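Local coordinates for protein pullulanase (Bacillus acidopullulyticus, PDB 2WAN) that hydrolyses alpha-1,6-glucosidic linkages in pullulan and, as a pullulanase, probably also the branch points of starch polysaccharides, at residues L126-M131 with Q270-Q275; F142-K147 with L288-D293; E151-T156 with L276-A281; N195-Q200 with T264-V269. One frame throughout, in Å; residues are numbered along the deposited sequence.

How the contacts relate
Contacts 1, 2 and 3 belong to one mixed seven-stranded sheet. Strand 273-278 serves two of them, pairing with strand 124-129 in contact 1 and with strand 152-160 in contact 3. Strand 142-146 lies next to 152-160 in the sheet and pairs with strand 288-292 in contact 2. The centres of contacts 2 and 3 lie about 9 Å apart, those of contacts 1 and 2 about 14 Å. The centres of contacts 1 and 4 lie about 16 Å apart, although their segments adjoin in the chain. Contact 4 falls between the two sequence halves that build the sheet, so the first halves of contacts 1 to 3 precede it, and it ties the inserted X25 region back to that sheet.

Contact 1 (L126-M131 with Q270-Q275); sequences LAKLSM and QTNLVQ
K128 NZ is held by three partners: water 1, at 3.1 Å from NZ, water 2, through a weak bond, and N579 OD1, from the alpha-amylase-type catalytic part of the chain. Both waters also accept from N272 ND2, weakly at water 1 but at 2.8 Å from ND2 to water 2, and water 2 in turn donates to L129 O. The lysine starts with CG anti to the backbone N (chi1 -178°), then bends at chi2 and chi4, and runs beside the N272 side chain, pointing the same way. Its methylenes do the touching: CD lies 3.4 Å from N272 O, and CE is equally near N272 ND2. L273 meets this chain at about a right angle, with L273 CD1 3.9 Å from K128 CD, while L126 CD1 approaches the same L273 methyl obliquely. The backbones pair antiparallel. A127 and V274 form the hydrogen-bonded pair, A127 N to V274 O being 2.8 Å, and V274 N returns a bond to A127 O. L129 N gives a further bond of 2.8 Å to the carbonyl O of N272, the residue at which that chain turns a corner. Among the apolar groups, L129 CD1 sits 4.0 Å from V274 CG2, and F142 packs against both residues. NZ is donor to all three of its oxygen partners, consistent with a protonated amine, and the water network ties its tip to N272 and to L129 O, on its own segment.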
loop_
_atom_site.group_PDB
_atom_site.type_symbol
_atom_site.label_atom_id
_atom_site.label_comp_id
_atom_site.label_asym_id
_atom_site.label_seq_id
_atom_site.Cartn_x
_atom_site.Cartn_y
_atom_site.Cartn_z
ATOM N N LEU A 126 -17.304 10.152 -21.876
ATOM C CA LEU A 126 -16.710 11.313 -21.218
ATOM C C LEU A 126 -15.676 11.922 -22.150
ATOM O O LEU A 126 -14.640 11.317 -22.414
ATOM C CB LEU A 126 -16.066 10.911 -19.877
ATOM C CG LEU A 126 -15.358 12.034 -19.102
ATOM C CD1 LEU A 126 -16.385 12.867 -18.342
ATOM C CD2 LEU A 126 -14.324 11.479 -18.127
ATOM N N ALA A 127 -15.956 13.123 -22.653
ATOM C CA ALA A 127 -15.106 13.741 -23.671
ATOM C C ALA A 127 -14.508 15.076 -23.245
ATOM O O ALA A 127 -15.217 15.947 -22.739
ATOM C CB ALA A 127 -15.879 13.902 -24.985
ATOM N N LYS A 128 -13.207 15.222 -23.479
ATOM C CA LYS A 128 -12.468 16.444 -23.174
ATOM C C LYS A 128 -12.226 17.267 -24.437
ATOM O O LYS A 128 -11.785 16.738 -25.463
ATOM C CB LYS A 128 -11.132 16.109 -22.497
ATOM C CG LYS A 128 -10.283 17.321 -22.095
ATOM C CD LYS A 128 -10.784 17.949 -20.799
ATOM C CE LYS A 128 -10.265 19.372 -20.632
ATOM N NZ LYS A 128 -8.791 19.497 -20.817
ATOM N N LEU A 129 -12.485 18.572 -24.349
ATOM C CA LEU A 129 -12.293 19.472 -25.490
ATOM C C LEU A 129 -11.097 20.394 -25.267
ATOM O O LEU A 129 -10.827 20.811 -24.139
ATOM C CB LEU A 129 -13.560 20.299 -25.725
ATOM C CG LEU A 129 -14.913 19.597 -25.552
ATOM C CD1 LEU A 129 -16.023 20.610 -25.343
ATOM C CD2 LEU A 129 -15.229 18.677 -26.732
ATOM N N SER A 130 -10.389 20.715 -26.349
ATOM C CA SER A 130 -9.213 21.585 -26.283
ATOM C C SER A 130 -9.548 23.048 -25.957
ATOM O O SER A 130 -8.655 23.838 -25.632
ATOM C CB SER A 130 -8.415 21.504 -27.583
ATOM O OG SER A 130 -9.225 21.841 -28.694
ATOM N N MET A 131 -10.828 23.399 -26.064
ATOM C CA MET A 131 -11.337 24.706 -25.624
ATOM C C MET A 131 -12.820 24.595 -25.258
ATOM O O MET A 131 -13.525 23.737 -25.792
ATOM C CB MET A 131 -11.089 25.797 -26.678
ATOM C CG MET A 131 -11.582 25.482 -28.083
ATOM S SD MET A 131 -11.297 26.852 -29.237
ATOM C CE MET A 131 -9.512 26.813 -29.432
ATOM N N GLN A 270 -21.297 26.342 -19.718
ATOM C CA GLN A 270 -20.024 26.407 -20.433
ATOM C C GLN A 270 -19.078 25.366 -19.835
ATOM O O GLN A 270 -18.985 25.234 -18.608
ATOM C CB GLN A 270 -19.417 27.812 -20.357
ATOM C CG GLN A 270 -20.335 28.900 -20.928
ATOM C CD GLN A 270 -19.824 30.306 -20.667
ATOM O OE1 GLN A 270 -18.708 30.659 -21.052
ATOM N NE2 GLN A 270 -20.649 31.122 -20.013
ATOM N N THR A 271 -18.391 24.623 -20.703
ATOM C CA THR A 271 -17.574 23.482 -20.259
ATOM C C THR A 271 -16.588 22.989 -21.320
ATOM O O THR A 271 -16.829 23.138 -22.525
ATOM C CB THR A 271 -18.467 22.299 -19.765
ATOM O OG1 THR A 271 -17.647 21.266 -19.195
ATOM C CG2 THR A 271 -19.320 21.712 -20.903
ATOM N N ASN A 272 -15.476 22.410 -20.863
ATOM C CA ASN A 272 -14.513 21.766 -21.750
ATOM C C ASN A 272 -14.466 20.255 -21.494
ATOM O O ASN A 272 -13.559 19.562 -21.957
ATOM C CB ASN A 272 -13.120 22.396 -21.608
ATOM C CG ASN A 272 -12.505 22.183 -20.226
ATOM O OD1 ASN A 272 -13.141 21.653 -19.316
ATOM N ND2 ASN A 272 -11.260 22.608 -20.071
ATOM N N LEU A 273 -15.452 19.773 -20.743
ATOM C CA LEU A 273 -15.542 18.366 -20.339
ATOM C C LEU A 273 -16.997 17.946 -20.298
ATOM O O LEU A 273 -17.761 18.372 -19.422
ATOM C CB LEU A 273 -14.886 18.156 -18.968
ATOM C CG LEU A 273 -14.696 16.715 -18.473
ATOM C CD1 LEU A 273 -13.779 15.936 -19.410
ATOM C CD2 LEU A 273 -14.126 16.758 -17.061
ATOM N N VAL A 274 -17.368 17.082 -21.240
ATOM C CA VAL A 274 -18.762 16.747 -21.476
ATOM C C VAL A 274 -19.056 15.273 -21.219
ATOM O O VAL A 274 -18.263 14.399 -21.579
ATOM C CB VAL A 274 -19.175 17.095 -22.940
ATOM C CG1 VAL A 274 -20.668 16.887 -23.146
ATOM C CG2 VAL A 274 -18.785 18.526 -23.286
ATOM N N GLN A 275 -20.199 15.014 -20.596
ATOM C CA GLN A 275 -20.724 13.666 -20.444
ATOM C C GLN A 275 -21.857 13.439 -21.447
ATOM O O GLN A 275 -22.898 14.100 -21.373
ATOM C CB GLN A 275 -21.232 13.441 -19.021
ATOM C CG GLN A 275 -21.811 12.052 -18.795
ATOM C CD GLN A 275 -22.446 11.882 -17.430
ATOM O OE1 GLN A 275 -23.466 11.213 -17.293
ATOM N NE2 GLN A 275 -21.844 12.483 -16.411
HETATM O O HOH W 1 -8.250 22.006 -18.994
HETATM O O HOH W 2 -9.612 22.493 -22.317
#

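Contact 2 (F142-K147 with L288-D293); sequences FTVIDK and LDVAAD
F142 turns its CG anti to the carbonyl carbon (chi1 -80°), and a chi2 of -87° rotates the ring so that one face receives the methyl of A292. A292 CB stands 3.5 Å above the ring plane, displaced toward the rim, in a CH-pi contact. V290 CG2, anti to its own backbone N, reaches the ring edge near its plane, 4.2 Å from F142 CD1, and also meets V144 CG2 obliquely at 3.9 Å. An alanine in place of F142 would probably leave A292 CB and V290 CG2 without the ring they pack on and open a gap beside V274 and L276, which the ring also touches. Four backbone bonds hold the strands together. T143 and A291 exchange two, with T143 N 2.8 Å from A291 O, and I145 and D289 exchange the other two, with D289 N 3.0 Å from I145 O. At the far end D146 CG lies 3.9 Å from L288 CD2, while D146 OD1 takes its bond from T148 N. K147, just past its strand, brings NZ to 3.7 Å from D289 OD1 in a long salt bridge, with K147 CE even nearer the carboxylate. From T143/A291 to D146/L288 hydrogen-bonded and non-hydrogen-bonded pairs alternate, with V144, V290 and L288 on a largely apolar face and T143, I145, D289 and A291 on the other: an antiparallel strand pair within the sheet, flanked by strands 152-160 and 295-302.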
loop_
_atom_site.group_PDB
_atom_site.type_symbol
_atom_site.label_atom_id
_atom_site.label_comp_id
_atom_site.label_asym_id
_atom_site.label_seq_id
_atom_site.Cartn_x
_atom_site.Cartn_y
_atom_site.Cartn_z
ATOM N N PHE A 142 -22.949 17.142 -30.977
ATOM C CA PHE A 142 -22.073 15.970 -30.831
ATOM C C PHE A 142 -22.547 14.791 -31.665
ATOM O O PHE A 142 -23.743 14.510 -31.719
ATOM C CB PHE A 142 -21.962 15.543 -29.367
ATOM C CG PHE A 142 -20.993 16.357 -28.570
ATOM C CD1 PHE A 142 -19.649 16.015 -28.535
ATOM C CD2 PHE A 142 -21.425 17.464 -27.843
ATOM C CE1 PHE A 142 -18.740 16.761 -27.790
ATOM C CE2 PHE A 142 -20.523 18.217 -27.092
ATOM C CZ PHE A 142 -19.178 17.868 -27.069
ATOM N N THR A 143 -21.593 14.107 -32.301
ATOM C CA THR A 143 -21.864 12.871 -33.051
ATOM C C THR A 143 -20.930 11.733 -32.633
ATOM O O THR A 143 -19.777 11.968 -32.253
ATOM C CB THR A 143 -21.734 13.066 -34.583
ATOM O OG1 THR A 143 -20.447 13.616 -34.895
ATOM C CG2 THR A 143 -22.829 13.993 -35.114
ATOM N N VAL A 144 -21.444 10.507 -32.710
ATOM C CA VAL A 144 -20.654 9.297 -32.465
ATOM C C VAL A 144 -20.884 8.315 -33.617
ATOM O O VAL A 144 -22.031 8.064 -34.007
ATOM C CB VAL A 144 -21.012 8.634 -31.095
ATOM C CG1 VAL A 144 -20.387 7.244 -30.962
ATOM C CG2 VAL A 144 -20.563 9.517 -29.933
ATOM N N ILE A 145 -19.792 7.785 -34.164
ATOM C CA ILE A 145 -19.861 6.779 -35.218
ATOM C C ILE A 145 -19.018 5.544 -34.865
ATOM O O ILE A 145 -17.909 5.661 -34.336
ATOM C CB ILE A 145 -19.495 7.293 -36.478
ATOM C CG1 ILE A 145 -19.830 6.301 -37.564
ATOM C CG2 ILE A 145 -18.057 7.617 -36.517
ATOM C CD1 ILE A 145 -19.707 6.832 -38.826
ATOM N N ASP A 146 -19.567 4.365 -35.134
ATOM C CA ASP A 146 -18.779 3.137 -35.123
ATOM C C ASP A 146 -18.109 2.983 -36.488
ATOM O O ASP A 146 -18.751 2.566 -37.457
ATOM C CB ASP A 146 -19.684 1.941 -34.811
ATOM C CG ASP A 146 -18.947 0.604 -34.845
ATOM O OD1 ASP A 146 -17.806 0.527 -35.354
ATOM O OD2 ASP A 146 -19.532 -0.381 -34.360
ATOM N N LYS A 147 -16.824 3.322 -36.563
ATOM C CA LYS A 147 -16.076 3.300 -37.825
ATOM C C LYS A 147 -15.840 1.900 -38.406
ATOM O O LYS A 147 -15.476 1.765 -39.581
ATOM C CB LYS A 147 -14.745 4.046 -37.690
ATOM C CG LYS A 147 -14.886 5.565 -37.593
ATOM C CD LYS A 147 -13.679 6.293 -38.178
ATOM C CE LYS A 147 -12.446 6.179 -37.286
ATOM N NZ LYS A 147 -11.247 6.848 -37.869
ATOM N N LEU A 288 -14.479 3.240 -32.409
ATOM C CA LEU A 288 -15.519 4.222 -32.100
ATOM C C LEU A 288 -14.914 5.617 -32.075
ATOM O O LEU A 288 -13.811 5.815 -31.556
ATOM C CB LEU A 288 -16.209 3.888 -30.766
ATOM C CG LEU A 288 -16.585 2.425 -30.464
ATOM C CD1 LEU A 288 -16.976 2.245 -29.008
ATOM C CD2 LEU A 288 -17.696 1.900 -31.390
ATOM N N ASP A 289 -15.634 6.579 -32.654
ATOM C CA ASP A 289 -15.161 7.960 -32.756
ATOM C C ASP A 289 -16.223 8.943 -32.290
ATOM O O ASP A 289 -17.419 8.696 -32.449
ATOM C CB ASP A 289 -14.763 8.297 -34.195
ATOM C CG ASP A 289 -13.274 8.171 -34.439
ATOM O OD1 ASP A 289 -12.738 8.966 -35.240
ATOM O OD2 ASP A 289 -12.634 7.283 -33.838
ATOM N N VAL A 290 -15.774 10.051 -31.712
ATOM C CA VAL A 290 -16.674 11.122 -31.300
ATOM C C VAL A 290 -16.191 12.441 -31.893
ATOM O O VAL A 290 -14.992 12.666 -32.035
ATOM C CB VAL A 290 -16.819 11.210 -29.744
ATOM C CG1 VAL A 290 -15.490 11.532 -29.088
ATOM C CG2 VAL A 290 -17.896 12.231 -29.343
ATOM N N ALA A 291 -17.144 13.288 -32.276
ATOM C CA ALA A 291 -16.843 14.617 -32.787
ATOM C C ALA A 291 -17.931 15.586 -32.348
ATOM O O ALA A 291 -19.010 15.171 -31.911
ATOM C CB ALA A 291 -16.736 14.592 -34.318
ATOM N N ALA A 292 -17.622 16.876 -32.454
ATOM C CA ALA A 292 -18.606 17.952 -32.325
ATOM C C ALA A 292 -18.301 19.027 -33.367
ATOM O O ALA A 292 -17.178 19.099 -33.882
ATOM C CB ALA A 292 -18.594 18.538 -30.919
ATOM N N ASP A 293 -19.301 19.854 -33.673
ATOM C CA ASP A 293 -19.149 20.941 -34.649
ATOM C C ASP A 293 -17.993 21.874 -34.298
ATOM O O ASP A 293 -17.955 22.446 -33.205
ATOM C CB ASP A 293 -20.456 21.735 -34.777
ATOM C CG ASP A 293 -21.517 20.992 -35.582
ATOM O OD1 ASP A 293 -21.157 20.314 -36.568
ATOM O OD2 ASP A 293 -22.713 21.091 -35.233
#

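Contact 3 (E151-T156 with L276-A281); sequences EKIPVT and LTLASA
L276 opens the contact with its CD2 methyl, 3.9 Å from V155 CG1, the two side chains crossing at a slant. Next comes the carbonyl of T277, which receives two donors from one residue. T156 N binds T277 O at 2.8 Å, and T156 OG1 adds a weak bond to the same oxygen; the hydroxyl is brought there by a chi1 of 64°, which sets OG1 between the backbone N and the carbonyl carbon of T156. The T277 side chain also meets that hydroxyl, T277 CG2 lying 3.4 Å from T156 OG1. L278 pairs with V155 across a non-hydrogen-bonded antiparallel position. Its CD2 touches V155 CG2 at 4.0 Å, while its CB rests against I153 CG2. At A279 the strand has ended, yet the backbone still bonds: A279 N reaches P154 O at 3.0 Å, almost in line with the carbonyl. A279 CB lies against the P154 ring near CD and, 3.8 Å away, against T156 CG2, a contact on the outer side, where A279, P154 and T156 are all exposed. S280 then lays its hydroxyl on an apolar branch, S280 OG being 3.5 Å from I153 CG2. Buried V155, L276 and L278 pack against side chains of strand 142-146: F142 on V155 and L276, V144 on V155 and L278. Strand 273-278 is bonded on its other edge to V125 and K123, so it lies between strands 124-129 and 152-160 in the sheet.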
loop_
_atom_site.group_PDB
_atom_site.type_symbol
_atom_site.label_atom_id
_atom_site.label_comp_id
_atom_site.label_asym_id
_atom_site.label_seq_id
_atom_site.Cartn_x
_atom_site.Cartn_y
_atom_site.Cartn_z
ATOM N N GLU A 151 -21.881 2.486 -38.773
ATOM C CA GLU A 151 -23.111 2.849 -38.066
ATOM C C GLU A 151 -22.966 4.113 -37.217
ATOM O O GLU A 151 -22.040 4.234 -36.408
ATOM C CB GLU A 151 -23.578 1.687 -37.182
ATOM C CG GLU A 151 -24.839 1.972 -36.354
ATOM C CD GLU A 151 -25.114 0.917 -35.288
ATOM O OE1 GLU A 151 -24.319 -0.041 -35.165
ATOM O OE2 GLU A 151 -26.127 1.044 -34.563
ATOM N N LYS A 152 -23.891 5.049 -37.415
ATOM C CA LYS A 152 -23.992 6.235 -36.578
ATOM C C LYS A 152 -24.804 5.911 -35.329
ATOM O O LYS A 152 -25.822 5.219 -35.397
ATOM C CB LYS A 152 -24.642 7.385 -37.350
ATOM C CG LYS A 152 -23.777 7.969 -38.460
ATOM C CD LYS A 152 -24.536 9.055 -39.219
ATOM C CE LYS A 152 -23.640 9.804 -40.199
ATOM N NZ LYS A 152 -23.395 9.039 -41.453
ATOM N N ILE A 153 -24.332 6.390 -34.180
ATOM C CA ILE A 153 -25.063 6.236 -32.925
ATOM C C ILE A 153 -25.472 7.626 -32.448
ATOM O O ILE A 153 -24.609 8.480 -32.218
ATOM C CB ILE A 153 -24.226 5.510 -31.837
ATOM C CG1 ILE A 153 -23.782 4.128 -32.343
ATOM C CG2 ILE A 153 -25.036 5.383 -30.539
ATOM C CD1 ILE A 153 -22.728 3.432 -31.479
ATOM N N PRO A 154 -26.790 7.868 -32.322
ATOM C CA PRO A 154 -27.235 9.198 -31.898
ATOM C C PRO A 154 -26.832 9.542 -30.459
ATOM O O PRO A 154 -26.965 8.707 -29.559
ATOM C CB PRO A 154 -28.760 9.115 -32.025
ATOM C CG PRO A 154 -28.999 8.015 -33.027
ATOM C CD PRO A 154 -27.922 7.014 -32.729
ATOM N N VAL A 155 -26.322 10.759 -30.276
ATOM C CA VAL A 155 -26.105 11.339 -28.955
ATOM C C VAL A 155 -27.434 11.937 -28.491
ATOM O O VAL A 155 -27.975 12.840 -29.142
ATOM C CB VAL A 155 -25.003 12.425 -28.986
ATOM C CG1 VAL A 155 -24.857 13.094 -27.621
ATOM C CG2 VAL A 155 -23.668 11.833 -29.451
ATOM N N THR A 156 -27.958 11.424 -27.380
ATOM C CA THR A 156 -29.284 11.812 -26.884
ATOM C C THR A 156 -29.263 12.939 -25.843
ATOM O O THR A 156 -30.300 13.555 -25.563
ATOM C CB THR A 156 -30.052 10.605 -26.298
ATOM O OG1 THR A 156 -29.370 10.103 -25.140
ATOM C CG2 THR A 156 -30.189 9.495 -27.339
ATOM N N LEU A 276 -21.644 12.497 -22.368
ATOM C CA LEU A 276 -22.597 12.195 -23.445
ATOM C C LEU A 276 -23.375 10.913 -23.193
ATOM O O LEU A 276 -22.806 9.895 -22.787
ATOM C CB LEU A 276 -21.865 12.098 -24.796
ATOM C CG LEU A 276 -20.996 13.291 -25.201
ATOM C CD1 LEU A 276 -20.092 12.974 -26.391
ATOM C CD2 LEU A 276 -21.863 14.515 -25.499
ATOM N N THR A 277 -24.682 10.966 -23.427
ATOM C CA THR A 277 -25.518 9.773 -23.359
ATOM C C THR A 277 -25.804 9.319 -24.781
ATOM O O THR A 277 -26.128 10.139 -25.647
ATOM C CB THR A 277 -26.825 10.016 -22.581
ATOM O OG1 THR A 277 -26.508 10.451 -21.256
ATOM C CG2 THR A 277 -27.665 8.740 -22.488
ATOM N N LEU A 278 -25.660 8.016 -25.017
ATOM C CA LEU A 278 -25.859 7.430 -26.345
ATOM C C LEU A 278 -27.179 6.669 -26.430
ATOM O O LEU A 278 -27.683 6.174 -25.415
ATOM C CB LEU A 278 -24.683 6.515 -26.707
ATOM C CG LEU A 278 -23.273 7.113 -26.674
ATOM C CD1 LEU A 278 -22.264 6.068 -27.154
ATOM C CD2 LEU A 278 -23.134 8.407 -27.489
ATOM N N ALA A 279 -27.742 6.592 -27.638
ATOM C CA ALA A 279 -29.011 5.882 -27.858
ATOM C C ALA A 279 -28.861 4.368 -27.721
ATOM O O ALA A 279 -29.766 3.693 -27.235
ATOM C CB ALA A 279 -29.613 6.241 -29.225
ATOM N N SER A 280 -27.702 3.853 -28.134
ATOM C CA SER A 280 -27.400 2.426 -28.018
ATOM C C SER A 280 -25.984 2.218 -27.480
ATOM O O SER A 280 -25.131 3.109 -27.590
ATOM C CB SER A 280 -27.551 1.731 -29.376
ATOM O OG SER A 280 -26.642 2.275 -30.320
ATOM N N ALA A 281 -25.752 1.034 -26.919
ATOM C CA ALA A 281 -24.446 0.645 -26.368
ATOM C C ALA A 281 -23.469 0.180 -27.455
ATOM O O ALA A 281 -23.721 -0.832 -28.118
ATOM C CB ALA A 281 -24.634 -0.443 -25.327
#

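Contact 4 (N195-Q200 with T264-V269); sequences NPNLYQ and TSSAGV
N197 and S265 make the tight part of the contact, where the amide of one turn meets the carbonyl of the other. N197 ND2 donates to S265 O at 3.0 Å; the bond is bent (132° at the hydrogen), the donor lying in the carbonyl plane but the oxygen tilted from the amide plane. CG anti to the backbone N (chi1 -160°) sends the amide across, and ND2 has a further bond to S247 OG. The rest of the residue packs closely too: N197 OD1 comes 3.7 Å from V269 CG2 as the two side chains slide past each other, and N197 CB lies at the same distance from S266 OG. An alanine at N197 would probably leave S265 O without this donor, S247 OG without its amide partner and V269 CG2 facing a gap. The outer side is looser. There the N195 and T264 side chains cross at about a right angle, with N195 ND2 4.0 Å from T264 CG2, on an exposed threonine, and a weak bond runs from ND2 to P263 O. Each segment is braced internally: N195 OD1 accepts from N197 N at 2.7 Å in an Asx turn within the type I turn N195-L198, and S265 OG accepts from A267 N in an ST turn that overlaps the type II turn S266-V269. The turn N195-L198 thus touches both the X25 sheet, N197 packing on I245 of strand 238-245, and strand 152-160, P196 meeting V159, while S266 and V269 of the loop 264-269 also lie on strand 152-160.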
loop_
_atom_site.group_PDB
_atom_site.type_symbol
_atom_site.label_atom_id
_atom_site.label_comp_id
_atom_site.label_asym_id
_atom_site.label_seq_id
_atom_site.Cartn_x
_atom_site.Cartn_y
_atom_site.Cartn_z
ATOM N N ASN A 195 -30.872 17.128 -11.280
ATOM C CA ASN A 195 -30.365 16.754 -12.595
ATOM C C ASN A 195 -29.063 17.529 -12.828
ATOM O O ASN A 195 -28.671 18.323 -11.958
ATOM C CB ASN A 195 -31.432 16.952 -13.692
ATOM C CG ASN A 195 -31.762 18.412 -13.952
ATOM O OD1 ASN A 195 -30.915 19.182 -14.416
ATOM N ND2 ASN A 195 -33.012 18.788 -13.692
ATOM N N PRO A 196 -28.372 17.294 -13.964
ATOM C CA PRO A 196 -27.093 17.971 -14.179
ATOM C C PRO A 196 -27.150 19.505 -14.158
ATOM O O PRO A 196 -26.112 20.148 -13.988
ATOM C CB PRO A 196 -26.663 17.469 -15.557
ATOM C CG PRO A 196 -27.286 16.139 -15.666
ATOM C CD PRO A 196 -28.620 16.279 -15.007
ATOM N N ASN A 197 -28.344 20.076 -14.324
ATOM C CA ASN A 197 -28.524 21.535 -14.275
ATOM C C ASN A 197 -29.516 22.001 -13.206
ATOM O O ASN A 197 -30.129 23.065 -13.335
ATOM C CB ASN A 197 -28.918 22.084 -15.657
ATOM C CG ASN A 197 -28.640 23.577 -15.797
ATOM O OD1 ASN A 197 -27.649 24.089 -15.274
ATOM N ND2 ASN A 197 -29.515 24.279 -16.512
ATOM N N LEU A 198 -29.666 21.209 -12.146
ATOM C CA LEU A 198 -30.570 21.554 -11.050
ATOM C C LEU A 198 -30.082 20.987 -9.717
ATOM O O LEU A 198 -30.075 19.777 -9.505
ATOM C CB LEU A 198 -32.002 21.087 -11.356
ATOM C CG LEU A 198 -33.092 21.292 -10.298
ATOM C CD1 LEU A 198 -33.376 22.765 -10.066
ATOM C CD2 LEU A 198 -34.384 20.572 -10.680
ATOM N N TYR A 199 -29.679 21.883 -8.822
ATOM C CA TYR A 199 -29.206 21.500 -7.496
ATOM C C TYR A 199 -30.119 22.083 -6.435
ATOM O O TYR A 199 -30.464 23.271 -6.481
ATOM C CB TYR A 199 -27.758 21.960 -7.296
ATOM C CG TYR A 199 -26.755 21.068 -7.983
ATOM C CD1 TYR A 199 -25.977 20.164 -7.252
ATOM C CD2 TYR A 199 -26.587 21.116 -9.367
ATOM C CE1 TYR A 199 -25.052 19.329 -7.897
ATOM C CE2 TYR A 199 -25.674 20.291 -10.020
ATOM C CZ TYR A 199 -24.914 19.398 -9.282
ATOM O OH TYR A 199 -24.010 18.596 -9.943
ATOM N N GLN A 200 -30.533 21.240 -5.491
ATOM C CA GLN A 200 -31.494 21.647 -4.481
ATOM C C GLN A 200 -31.164 21.116 -3.094
ATOM O O GLN A 200 -30.474 20.101 -2.944
ATOM C CB GLN A 200 -32.914 21.220 -4.884
ATOM C CG GLN A 200 -33.395 21.840 -6.183
ATOM C CD GLN A 200 -34.867 21.609 -6.448
ATOM O OE1 GLN A 200 -35.612 22.549 -6.732
ATOM N NE2 GLN A 200 -35.295 20.357 -6.358
ATOM N N THR A 264 -34.799 21.322 -17.404
ATOM C CA THR A 264 -34.292 19.955 -17.525
ATOM C C THR A 264 -33.408 19.872 -18.768
ATOM O O THR A 264 -33.378 18.854 -19.467
ATOM C CB THR A 264 -35.438 18.916 -17.645
ATOM O OG1 THR A 264 -36.433 19.399 -18.557
ATOM C CG2 THR A 264 -36.083 18.647 -16.297
ATOM N N SER A 265 -32.711 20.969 -19.048
ATOM C CA SER A 265 -31.722 21.028 -20.113
ATOM C C SER A 265 -30.453 21.688 -19.576
ATOM O O SER A 265 -30.528 22.564 -18.709
ATOM C CB SER A 265 -32.261 21.827 -21.299
ATOM O OG SER A 265 -31.259 22.028 -22.278
ATOM N N SER A 266 -29.298 21.267 -20.095
ATOM C CA SER A 266 -28.012 21.877 -19.742
ATOM C C SER A 266 -27.568 22.978 -20.706
ATOM O O SER A 266 -26.456 23.512 -20.596
ATOM C CB SER A 266 -26.920 20.812 -19.550
ATOM O OG SER A 266 -27.087 20.191 -18.288
ATOM N N ALA A 267 -28.457 23.341 -21.634
ATOM C CA ALA A 267 -28.214 24.470 -22.524
ATOM C C ALA A 267 -27.791 25.705 -21.719
ATOM O O ALA A 267 -28.412 26.032 -20.707
ATOM C CB ALA A 267 -29.456 24.763 -23.352
ATOM N N GLY A 268 -26.729 26.374 -22.162
ATOM C CA GLY A 268 -26.188 27.521 -21.435
ATOM C C GLY A 268 -24.904 27.247 -20.662
ATOM O O GLY A 268 -24.015 28.098 -20.616
ATOM N N VAL A 269 -24.801 26.057 -20.064
ATOM C CA VAL A 269 -23.594 25.654 -19.320
ATOM C C VAL A 269 -22.355 25.713 -20.217
ATOM O O VAL A 269 -22.368 25.217 -21.345
ATOM C CB VAL A 269 -23.744 24.222 -18.700
ATOM C CG1 VAL A 269 -22.492 23.820 -17.919
ATOM C CG2 VAL A 269 -24.973 24.140 -17.794
#